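Type III chaperone protein ShcA (Pseudomonas syringae pv. tomato, PDB 4G6T) probably acts as a type III secretion chaperone of the CesT family, binding its effector partner in the bacterial cytoplasm and keeping it ready for export. Local coordinates at residues 5-13 / 45-54. Residues are numbered along the deposited sequence; the frame is centred on the assembly and turned at random.
Sequences SNLFYKTLL and LSCDYARERL
Helix 8-13 runs roughly antiparallel to strand 45-48, at 154° and with the axes 10.1 Å apart, which brings Tyr-9 opposite Cys-47 and Asn-6 opposite Tyr-49. Tyr-9 buries the largest share of the surface. Its CG lies beside the backbone N (chi1 -56°), and the ring reaches toward the turn between strands 45-48 and 53-54, where Tyr-9 OH lies 3.4 Å from Glu-52 CA. Cys-47 SG presses on the base of that ring, 3.4 Å from Tyr-9 CB, a sulfur-aromatic contact oblique to the ring plane. Farther out, the Tyr-9 and Tyr-49 rings meet at a slant, planes 70° apart, with Tyr-9 CE2 3.9 Å from Tyr-49 CD1. Asn-6 crosses Tyr-49 obliquely, its CB 3.8 Å from the same CD1. One water accepts from Tyr-9 OH at 2.7 Å, in the ring plane, and donates to Asn-6 OD1 and the backbone Tyr-49 O, helping orient the buried hydroxyl. One turn further along the helix, Leu-13 CD1 meets Leu-45 CD1 at 3.9 Å. Asp-48 OD2 accepts from Arg-51 NH1 and, side-on, from Arg-53 NE and NH2, bracing the turn; a chain of another protein packs on Tyr-49 and bonds Arg-51 NH1 through its backbone. Glu-52 and Arg-53 together face Asp-48: a type I turn with a G1 bulge, closing a β-hairpin against which the N-terminal helix packs in the α+β fold of CesT-type chaperones.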
ATOM      1  N   SER A   5      -0.375 -17.453 -12.076  1.00 22.37           N
ATOM      2  CA  SER A   5       0.646 -16.432 -12.186  1.00 23.27           C
ATOM      3  C   SER A   5       0.329 -15.193 -11.383  1.00 22.29           C
ATOM      4  O   SER A   5       1.255 -14.483 -11.010  1.00 22.36           O
ATOM      5  CB  SER A   5       0.903 -16.054 -13.664  1.00 25.08           C
ATOM      6  OG  SER A   5      -0.196 -15.421 -14.278  1.00 27.67           O
ATOM      7  N   ASN A   6      -0.950 -15.005 -11.114  1.00 20.87           N
ATOM      8  CA  ASN A   6      -1.396 -13.864 -10.292  1.00 20.50           C
ATOM      9  C   ASN A   6      -0.945 -14.007  -8.830  1.00 21.21           C
ATOM     10  O   ASN A   6      -1.047 -13.022  -8.062  1.00 22.69           O
ATOM     11  CB  ASN A   6      -2.854 -13.594 -10.399  1.00 21.56           C
ATOM     12  CG  ASN A   6      -3.221 -12.932 -11.718  1.00 22.40           C
ATOM     13  OD1 ASN A   6      -2.362 -12.214 -12.283  1.00 26.29           O
ATOM     14  ND2 ASN A   6      -4.432 -13.137 -12.188  1.00 24.30           N
ATOM     15  N   LEU A   7      -0.420 -15.168  -8.420  1.00 20.54           N
ATOM     16  CA  LEU A   7       0.161 -15.270  -7.070  1.00 21.70           C
ATOM     17  C   LEU A   7       1.551 -14.668  -6.951  1.00 21.67           C
ATOM     18  O   LEU A   7       2.152 -14.708  -5.920  1.00 23.00           O
ATOM     19  CB  LEU A   7       0.155 -16.710  -6.557  1.00 22.26           C
ATOM     20  CG  LEU A   7      -1.177 -17.242  -6.108  1.00 24.95           C
ATOM     21  CD1 LEU A   7      -1.154 -18.758  -6.184  1.00 26.54           C
ATOM     22  CD2 LEU A   7      -1.493 -16.650  -4.729  1.00 27.71           C
ATOM     23  N   PHE A   8       2.121 -14.152  -8.052  1.00 22.54           N
ATOM     24  CA  PHE A   8       3.416 -13.484  -8.042  1.00 22.72           C
ATOM     25  C   PHE A   8       3.529 -12.393  -6.952  1.00 20.68           C
ATOM     26  O   PHE A   8       4.542 -12.263  -6.321  1.00 21.04           O
ATOM     27  CB  PHE A   8       3.622 -12.842  -9.411  1.00 22.71           C
ATOM     28  CG  PHE A   8       4.977 -12.252  -9.632  1.00 23.91           C
ATOM     29  CD1 PHE A   8       6.002 -13.053 -10.102  1.00 27.83           C
ATOM     30  CD2 PHE A   8       5.235 -10.928  -9.331  1.00 28.58           C
ATOM     31  CE1 PHE A   8       7.280 -12.528 -10.342  1.00 27.90           C
ATOM     32  CE2 PHE A   8       6.518 -10.391  -9.536  1.00 28.00           C
ATOM     33  CZ  PHE A   8       7.533 -11.201 -10.031  1.00 28.62           C
ATOM     34  N   TYR A   9       2.449 -11.618  -6.813  1.00 21.02           N
ATOM     35  CA  TYR A   9       2.389 -10.506  -5.858  1.00 21.60           C
ATOM     36  C   TYR A   9       2.514 -11.011  -4.412  1.00 20.60           C
ATOM     37  O   TYR A   9       3.311 -10.488  -3.647  1.00 20.19           O
ATOM     38  CB  TYR A   9       1.106  -9.696  -6.035  1.00 21.26           C
ATOM     39  CG  TYR A   9       0.946  -9.187  -7.480  1.00 22.05           C
ATOM     40  CD1 TYR A   9       1.714  -8.123  -7.960  1.00 22.96           C
ATOM     41  CD2 TYR A   9       0.135  -9.865  -8.370  1.00 23.22           C
ATOM     42  CE1 TYR A   9       1.611  -7.750  -9.298  1.00 24.13           C
ATOM     43  CE2 TYR A   9       0.037  -9.500  -9.689  1.00 24.31           C
ATOM     44  CZ  TYR A   9       0.795  -8.454 -10.138  1.00 24.45           C
ATOM     45  OH  TYR A   9       0.640  -8.104 -11.505  1.00 26.87           O
ATOM     46  N   LYS A  10       1.770 -12.073  -4.117  1.00 22.43           N
ATOM     47  CA  LYS A  10       1.869 -12.698  -2.786  1.00 22.76           C
ATOM     48  C   LYS A  10       3.266 -13.206  -2.542  1.00 21.03           C
ATOM     49  O   LYS A  10       3.852 -13.050  -1.461  1.00 21.74           O
ATOM     50  CB  LYS A  10       0.887 -13.845  -2.680  1.00 25.91           C
ATOM     51  CG  LYS A  10       1.085 -14.607  -1.390  1.00 29.25           C
ATOM     52  CD  LYS A  10       0.205 -15.828  -1.250  1.00 31.72           C
ATOM     53  CE  LYS A  10       0.370 -16.461   0.130  1.00 32.73           C
ATOM     54  NZ  LYS A  10       1.697 -17.039   0.404  1.00 31.29           N
ATOM     55  N   THR A  11       3.854 -13.897  -3.508  1.00 21.02           N
ATOM     56  CA  THR A  11       5.200 -14.384  -3.340  1.00 22.56           C
ATOM     57  C   THR A  11       6.204 -13.281  -3.001  1.00 22.06           C
ATOM     58  O   THR A  11       7.105 -13.411  -2.163  1.00 23.27           O
ATOM     59  CB  THR A  11       5.643 -15.203  -4.577  1.00 24.27           C
ATOM     60  OG1 THR A  11       4.620 -16.178  -4.795  1.00 27.33           O
ATOM     61  CG2 THR A  11       7.003 -15.822  -4.341  1.00 23.66           C
ATOM     62  N   LEU A  12       6.043 -12.155  -3.697  1.00 21.62           N
ATOM     63  CA  LEU A  12       6.881 -11.001  -3.447  1.00 22.07           C
ATOM     64  C   LEU A  12       6.653 -10.502  -2.022  1.00 21.13           C
ATOM     65  O   LEU A  12       7.617 -10.167  -1.330  1.00 22.59           O
ATOM     66  CB  LEU A  12       6.574  -9.877  -4.443  1.00 21.58           C
ATOM     67  CG  LEU A  12       7.270  -8.548  -4.158  1.00 23.53           C
ATOM     68  CD1 LEU A  12       8.749  -8.676  -4.270  1.00 25.23           C
ATOM     69  CD2 LEU A  12       6.669  -7.534  -5.138  1.00 24.68           C
ATOM     70  N   LEU A  13       5.389 -10.362  -1.670  1.00 20.70           N
ATOM     71  CA  LEU A  13       5.016  -9.898  -0.336  1.00 22.55           C
ATOM     72  C   LEU A  13       5.567 -10.790   0.765  1.00 22.61           C
ATOM     73  O   LEU A  13       6.091 -10.265   1.774  1.00 23.15           O
ATOM     74  CB  LEU A  13       3.550  -9.658  -0.208  1.00 22.81           C
ATOM     75  CG  LEU A  13       3.073  -8.952   1.077  1.00 23.53           C
ATOM     76  CD1 LEU A  13       3.701  -7.571   1.163  1.00 25.81           C
ATOM     77  CD2 LEU A  13       1.561  -8.865   1.072  1.00 28.52           C
ATOM     78  N   LEU A  45      -0.880  -1.576  -0.107  1.00 19.86           N
ATOM     79  CA  LEU A  45      -0.427  -2.200  -1.361  1.00 20.66           C
ATOM     80  C   LEU A  45      -1.609  -2.882  -2.008  1.00 22.02           C
ATOM     81  O   LEU A  45      -2.345  -3.653  -1.347  1.00 22.49           O
ATOM     82  CB  LEU A  45       0.627  -3.229  -1.086  1.00 21.55           C
ATOM     83  CG  LEU A  45       1.940  -2.855  -0.476  1.00 22.59           C
ATOM     84  CD1 LEU A  45       2.845  -4.056  -0.267  1.00 25.02           C
ATOM     85  CD2 LEU A  45       2.652  -1.770  -1.272  1.00 25.91           C
ATOM     86  N   SER A  46      -1.839  -2.636  -3.304  1.00 18.95           N
ATOM     87  CA  SER A  46      -3.021  -3.103  -3.988  1.00 20.14           C
ATOM     88  C   SER A  46      -2.618  -3.792  -5.290  1.00 21.46           C
ATOM     89  O   SER A  46      -1.880  -3.188  -6.086  1.00 21.21           O
ATOM     90  CB  SER A  46      -3.979  -1.956  -4.286  1.00 23.29           C
ATOM     91  OG  SER A  46      -5.241  -2.345  -4.807  1.00 30.24           O
ATOM     92  N   CYS A  47      -3.112  -5.023  -5.502  1.00 21.48           N
ATOM     93  CA  CYS A  47      -2.725  -5.767  -6.675  1.00 20.99           C
ATOM     94  C   CYS A  47      -3.683  -5.476  -7.816  1.00 22.76           C
ATOM     95  O   CYS A  47      -4.876  -5.740  -7.703  1.00 25.45           O
ATOM     96  CB  CYS A  47      -2.830  -7.281  -6.380  1.00 21.13           C
ATOM     97  SG  CYS A  47      -1.657  -7.828  -5.161  1.00 22.92           S
ATOM     98  N   ASP A  48      -3.177  -4.939  -8.922  1.00 21.87           N
ATOM     99  CA  ASP A  48      -4.029  -4.718 -10.063  1.00 22.91           C
ATOM    100  C   ASP A  48      -3.700  -5.795 -11.085  1.00 21.76           C
ATOM    101  O   ASP A  48      -2.813  -5.647 -11.928  1.00 22.66           O
ATOM    102  CB  ASP A  48      -3.819  -3.321 -10.616  1.00 23.34           C
ATOM    103  CG  ASP A  48      -4.762  -3.002 -11.757  1.00 25.53           C
ATOM    104  OD1 ASP A  48      -5.467  -3.899 -12.244  1.00 25.83           O
ATOM    105  OD2 ASP A  48      -4.767  -1.806 -12.177  1.00 25.10           O
ATOM    106  N   TYR A  49      -4.380  -6.914 -10.973  1.00 23.27           N
ATOM    107  CA  TYR A  49      -3.990  -8.109 -11.720  1.00 22.24           C
ATOM    108  C   TYR A  49      -4.189  -7.889 -13.216  1.00 21.83           C
ATOM    109  O   TYR A  49      -3.311  -8.266 -13.964  1.00 25.12           O
ATOM    110  CB  TYR A  49      -4.814  -9.336 -11.305  1.00 23.25           C
ATOM    111  CG  TYR A  49      -4.882  -9.633  -9.792  1.00 22.16           C
ATOM    112  CD1 TYR A  49      -3.776 -10.171  -9.102  1.00 22.34           C
ATOM    113  CD2 TYR A  49      -5.997  -9.315  -9.091  1.00 23.32           C
ATOM    114  CE1 TYR A  49      -3.838 -10.382  -7.734  1.00 22.92           C
ATOM    115  CE2 TYR A  49      -6.025  -9.517  -7.728  1.00 23.03           C
ATOM    116  CZ  TYR A  49      -4.982 -10.094  -7.080  1.00 23.10           C
ATOM    117  OH  TYR A  49      -5.047 -10.313  -5.701  1.00 23.50           O
ATOM    118  N   ALA A  50      -5.303  -7.259 -13.568  1.00 23.12           N
ATOM    119  CA  ALA A  50      -5.668  -7.056 -14.966  1.00 24.87           C
ATOM    120  C   ALA A  50      -4.650  -6.207 -15.678  1.00 26.81           C
ATOM    121  O   ALA A  50      -4.335  -6.463 -16.874  1.00 30.07           O
ATOM    122  CB  ALA A  50      -7.048  -6.449 -15.054  1.00 26.88           C
ATOM    123  N   ARG A  51      -4.088  -5.209 -14.998  1.00 23.66           N
ATOM    124  CA  ARG A  51      -3.104  -4.330 -15.594  1.00 24.20           C
ATOM    125  C   ARG A  51      -1.681  -4.652 -15.224  1.00 22.82           C
ATOM    126  O   ARG A  51      -0.762  -3.908 -15.553  1.00 24.38           O
ATOM    127  CB  ARG A  51      -3.462  -2.855 -15.281  1.00 25.86           C
ATOM    128  CG  ARG A  51      -4.921  -2.474 -15.551  1.00 27.00           C
ATOM    129  CD  ARG A  51      -5.206  -0.991 -15.365  1.00 28.00           C
ATOM    130  NE  ARG A  51      -6.629  -0.615 -15.538  1.00 30.78           N
ATOM    131  CZ  ARG A  51      -7.594  -0.768 -14.632  1.00 32.12           C
ATOM    132  NH1 ARG A  51      -7.351  -1.291 -13.429  1.00 29.29           N
ATOM    133  NH2 ARG A  51      -8.847  -0.401 -14.921  1.00 33.37           N
ATOM    134  N   GLU A  52      -1.468  -5.786 -14.543  1.00 21.38           N
ATOM    135  CA  GLU A  52      -0.141  -6.287 -14.270  1.00 22.55           C
ATOM    136  C   GLU A  52       0.717  -5.232 -13.590  1.00 20.66           C
ATOM    137  O   GLU A  52       1.800  -4.952 -13.936  1.00 21.16           O
ATOM    138  CB  GLU A  52       0.525  -6.863 -15.534  1.00 25.74           C
ATOM    139  CG  GLU A  52      -0.283  -8.020 -16.089  1.00 29.81           C
ATOM    140  CD  GLU A  52       0.379  -8.675 -17.311  1.00 37.86           C
ATOM    141  OE1 GLU A  52       1.529  -9.164 -17.207  1.00 44.73           O
ATOM    142  OE2 GLU A  52      -0.280  -8.709 -18.377  1.00 49.53           O
ATOM    143  N   ARG A  53       0.213  -4.758 -12.445  1.00 19.89           N
ATOM    144  CA  ARG A  53       0.968  -3.771 -11.702  1.00 19.10           C
ATOM    145  C   ARG A  53       0.600  -3.846 -10.206  1.00 17.98           C
ATOM    146  O   ARG A  53      -0.526  -4.239  -9.875  1.00 17.74           O
ATOM    147  CB  ARG A  53       0.695  -2.303 -12.236  1.00 19.87           C
ATOM    148  CG  ARG A  53      -0.763  -1.925 -12.273  1.00 20.02           C
ATOM    149  CD  ARG A  53      -1.091  -0.521 -12.853  1.00 20.42           C
ATOM    150  NE  ARG A  53      -2.456  -0.221 -12.548  1.00 19.73           N
ATOM    151  CZ  ARG A  53      -2.948   1.010 -12.299  1.00 18.36           C
ATOM    152  NH1 ARG A  53      -2.144   2.065 -12.343  1.00 21.15           N
ATOM    153  NH2 ARG A  53      -4.175   1.100 -11.924  1.00 21.79           N
ATOM    154  N   LEU A  54       1.527  -3.415  -9.392  1.00 19.58           N
ATOM    155  CA  LEU A  54       1.291  -3.276  -7.948  1.00 19.27           C
ATOM    156  C   LEU A  54       1.198  -1.793  -7.655  1.00 18.06           C
ATOM    157  O   LEU A  54       2.073  -1.022  -8.056  1.00 20.61           O
ATOM    158  CB  LEU A  54       2.436  -3.897  -7.212  1.00 19.75           C
ATOM    159  CG  LEU A  54       2.301  -3.910  -5.657  1.00 19.35           C
ATOM    160  CD1 LEU A  54       1.139  -4.805  -5.186  1.00 22.82           C
ATOM    161  CD2 LEU A  54       3.634  -4.262  -4.965  1.00 22.06           C
TER
HETATM  162  O   HOH W   1      -1.186  -9.585 -12.924  1.00 27.35           O